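PDB 5JM8: aerobactin synthase IucA from Klebsiella pneumoniae subsp. pneumoniae, which catalyses an ATP-dependent ligation step in the assembly of the siderophore aerobactin, as a siderophore synthetase of the NIS (NRPS-independent) family. Local coordinates for residues Gln408-Leu413 with Tyr484-Asn489. Sequence-based numbering, arbitrary orientation.
With ATP (adenosine-5'-triphosphate), chain I.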
loop_
_atom_site.group_PDB
_atom_site.type_symbol
_atom_site.label_atom_id
_atom_site.label_comp_id
_atom_site.label_asym_id
_atom_site.label_seq_id
_atom_site.Cartn_x
_atom_site.Cartn_y
_atom_site.Cartn_z
ATOM N N GLN A 408 15.103 12.391 -23.315
ATOM C CA GLN A 408 14.990 11.100 -22.642
ATOM C C GLN A 408 14.771 9.929 -23.595
ATOM O O GLN A 408 15.233 8.819 -23.325
ATOM C CB GLN A 408 13.843 11.132 -21.628
ATOM C CG GLN A 408 14.058 12.093 -20.467
ATOM C CD GLN A 408 15.283 11.751 -19.645
ATOM O OE1 GLN A 408 15.837 10.656 -19.758
ATOM N NE2 GLN A 408 15.719 12.691 -18.819
ATOM N N VAL A 409 14.060 10.168 -24.694
ATOM C CA VAL A 409 13.730 9.097 -25.631
ATOM C C VAL A 409 14.611 9.124 -26.877
ATOM O O VAL A 409 15.295 8.146 -27.178
ATOM C CB VAL A 409 12.249 9.171 -26.060
ATOM C CG1 VAL A 409 11.906 8.045 -27.032
ATOM C CG2 VAL A 409 11.344 9.110 -24.841
ATOM N N LEU A 410 14.589 10.233 -27.604
ATOM C CA LEU A 410 15.276 10.301 -28.888
ATOM C C LEU A 410 16.793 10.259 -28.731
ATOM O O LEU A 410 17.482 9.621 -29.527
ATOM C CB LEU A 410 14.866 11.567 -29.646
ATOM C CG LEU A 410 13.379 11.702 -29.988
ATOM C CD1 LEU A 410 13.141 12.978 -30.774
ATOM C CD2 LEU A 410 12.872 10.492 -30.765
ATOM N N LYS A 411 17.312 10.920 -27.701
ATOM C CA LYS A 411 18.759 11.035 -27.536
ATOM C C LYS A 411 19.448 9.673 -27.384
ATOM O O LYS A 411 20.373 9.371 -28.135
ATOM C CB LYS A 411 19.093 11.932 -26.338
ATOM C CG LYS A 411 20.557 12.338 -26.261
ATOM C CD LYS A 411 20.792 13.354 -25.160
ATOM N N PRO A 412 19.002 8.843 -26.427
ATOM C CA PRO A 412 19.678 7.547 -26.301
ATOM C C PRO A 412 19.557 6.663 -27.542
ATOM O O PRO A 412 20.468 5.890 -27.830
ATOM C CB PRO A 412 18.970 6.893 -25.108
ATOM C CG PRO A 412 17.690 7.639 -24.946
ATOM C CD PRO A 412 17.982 9.032 -25.381
ATOM N N LEU A 413 18.448 6.780 -28.267
ATOM C CA LEU A 413 18.190 5.907 -29.409
ATOM C C LEU A 413 18.994 6.299 -30.650
ATOM O O LEU A 413 19.520 5.432 -31.349
ATOM C CB LEU A 413 16.697 5.906 -29.736
ATOM C CG LEU A 413 15.799 5.232 -28.694
ATOM C CD1 LEU A 413 14.336 5.526 -28.979
ATOM C CD2 LEU A 413 16.039 3.730 -28.646
ATOM N N TYR A 484 11.197 6.331 -39.923
ATOM C CA TYR A 484 9.760 6.059 -39.934
ATOM C C TYR A 484 9.265 5.767 -38.526
ATOM O O TYR A 484 8.411 6.475 -37.996
ATOM C CB TYR A 484 9.415 4.878 -40.845
ATOM C CG TYR A 484 8.035 4.302 -40.584
ATOM C CD1 TYR A 484 6.889 5.047 -40.839
ATOM C CD2 TYR A 484 7.877 3.014 -40.077
ATOM C CE1 TYR A 484 5.625 4.525 -40.598
ATOM C CE2 TYR A 484 6.617 2.487 -39.836
ATOM C CZ TYR A 484 5.499 3.245 -40.098
ATOM O OH TYR A 484 4.256 2.714 -39.854
ATOM N N TYR A 485 9.810 4.716 -37.928
ATOM C CA TYR A 485 9.367 4.278 -36.613
ATOM C C TYR A 485 9.525 5.360 -35.551
ATOM O O TYR A 485 8.636 5.551 -34.724
ATOM C CB TYR A 485 10.140 3.029 -36.184
ATOM C CG TYR A 485 9.798 1.790 -36.982
ATOM C CD1 TYR A 485 8.649 1.061 -36.713
ATOM C CD2 TYR A 485 10.628 1.345 -38.000
ATOM C CE1 TYR A 485 8.336 -0.071 -37.443
ATOM C CE2 TYR A 485 10.323 0.214 -38.732
ATOM C CZ TYR A 485 9.178 -0.491 -38.448
ATOM O OH TYR A 485 8.871 -1.618 -39.173
ATOM N N LEU A 486 10.645 6.076 -35.586
ATOM C CA LEU A 486 11.045 6.904 -34.452
ATOM C C LEU A 486 10.598 8.364 -34.544
ATOM O O LEU A 486 10.581 9.064 -33.531
ATOM C CB LEU A 486 12.566 6.843 -34.287
ATOM C CG LEU A 486 13.163 7.525 -33.050
ATOM C CD1 LEU A 486 12.479 7.078 -31.765
ATOM C CD2 LEU A 486 14.655 7.253 -32.974
ATOM N N LEU A 487 10.232 8.824 -35.738
ATOM C CA LEU A 487 9.759 10.196 -35.911
ATOM C C LEU A 487 8.325 10.244 -36.423
ATOM O O LEU A 487 7.498 10.979 -35.886
ATOM C CB LEU A 487 10.673 10.966 -36.865
ATOM C CG LEU A 487 12.032 11.353 -36.284
ATOM C CD1 LEU A 487 12.992 11.717 -37.389
ATOM C CD2 LEU A 487 11.889 12.502 -35.295
ATOM N N VAL A 488 8.036 9.474 -37.467
ATOM C CA VAL A 488 6.689 9.441 -38.027
ATOM C C VAL A 488 5.759 8.680 -37.093
ATOM O O VAL A 488 4.779 9.233 -36.595
ATOM C CB VAL A 488 6.661 8.787 -39.426
ATOM C CG1 VAL A 488 5.234 8.722 -39.967
ATOM C CG2 VAL A 488 7.557 9.547 -40.389
ATOM N N ASN A 489 6.072 7.411 -36.853
ATOM C CA ASN A 489 5.235 6.566 -36.009
ATOM C C ASN A 489 5.664 6.636 -34.544
ATOM O O ASN A 489 5.845 5.610 -33.886
ATOM C CB ASN A 489 5.273 5.115 -36.506
ATOM C CG ASN A 489 4.217 4.247 -35.849
ATOM O OD1 ASN A 489 3.233 4.753 -35.316
ATOM N ND2 ASN A 489 4.416 2.935 -35.885
HETATM P PG ATP I . 5.871 -6.876 -27.952
HETATM O O1G ATP I . 5.124 -7.563 -26.838
HETATM O O2G ATP I . 6.102 -5.404 -27.707
HETATM O O3G ATP I . 7.113 -7.608 -28.400
HETATM P PB ATP I . 5.138 -7.278 -30.737
HETATM O O1B ATP I . 3.912 -7.963 -31.286
HETATM O O2B ATP I . 6.486 -7.952 -30.860
HETATM O O3B ATP I . 4.835 -6.876 -29.197
HETATM P PA ATP I . 5.128 -5.468 -32.958
HETATM O O1A ATP I . 5.552 -6.689 -33.735
HETATM O O2A ATP I . 5.841 -4.156 -33.178
HETATM O O3A ATP I . 5.229 -5.802 -31.385
HETATM O "O5'" ATP I . 3.558 -5.196 -33.159
HETATM C "C5'" ATP I . 2.982 -4.090 -32.472
HETATM C "C4'" ATP I . 1.526 -4.343 -32.111
HETATM O "O4'" ATP I . 1.013 -3.166 -31.483
HETATM C "C3'" ATP I . 0.647 -4.637 -33.317
HETATM O "O3'" ATP I . -0.127 -5.818 -33.072
HETATM C "C2'" ATP I . -0.244 -3.420 -33.482
HETATM O "O2'" ATP I . -1.593 -3.783 -33.772
HETATM C "C1'" ATP I . -0.165 -2.702 -32.145
HETATM N N9 ATP I . -0.085 -1.234 -32.312
HETATM C C8 ATP I . -0.979 -0.369 -31.806
HETATM N N7 ATP I . -0.646 0.908 -32.121
HETATM C C5 ATP I . 0.487 0.861 -32.843
HETATM C C6 ATP I . 1.372 1.853 -33.486
HETATM N N6 ATP I . 1.074 3.171 -33.397
HETATM N N1 ATP I . 2.459 1.394 -34.148
HETATM C C2 ATP I . 2.745 0.080 -34.229
HETATM N N3 ATP I . 1.979 -0.871 -33.665
HETATM C C4 ATP I . 0.856 -0.554 -32.971
#
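The helical backbones carrying L410 and L486 come closest at these two residues, whose CA atoms lie 7.8 Å apart. Segment 408-413 belongs to helix 394-420, which is kinked at P412, where the ring nitrogen has no hydrogen to give to the turn before. Segment 484-489 belongs to helix 475-500 and makes a wide pi-type turn, with N489 N bonded to Y484 O at 2.8 Å. L486 points at the other helix and enters between L410 and L413. Its CG is anti to the backbone N (chi1 -173°), which carries the branched end toward helix 394-420. L486 CD1 meets L410 CD2 at 3.6 Å and L413 CD1 at 3.7 Å. The contact is purely apolar and buried. It joins two helices of the FhuF-like part of this NIS synthetase. Helix 475-500 also carries N489 of the ATP pocket, three residues past L486. F414 touches L486, and L443 of strand 440-445 packs on L413. The amide of N489 makes two hydrogen bonds to the adenine. N489 ND2 donates to ATP N1 at 3.0 Å (N-H...N angle 164°). N1 only accepts and N6 only donates, consistent with the modelled amide. ATP N6 donates to N489 OD1 at 3.3 Å.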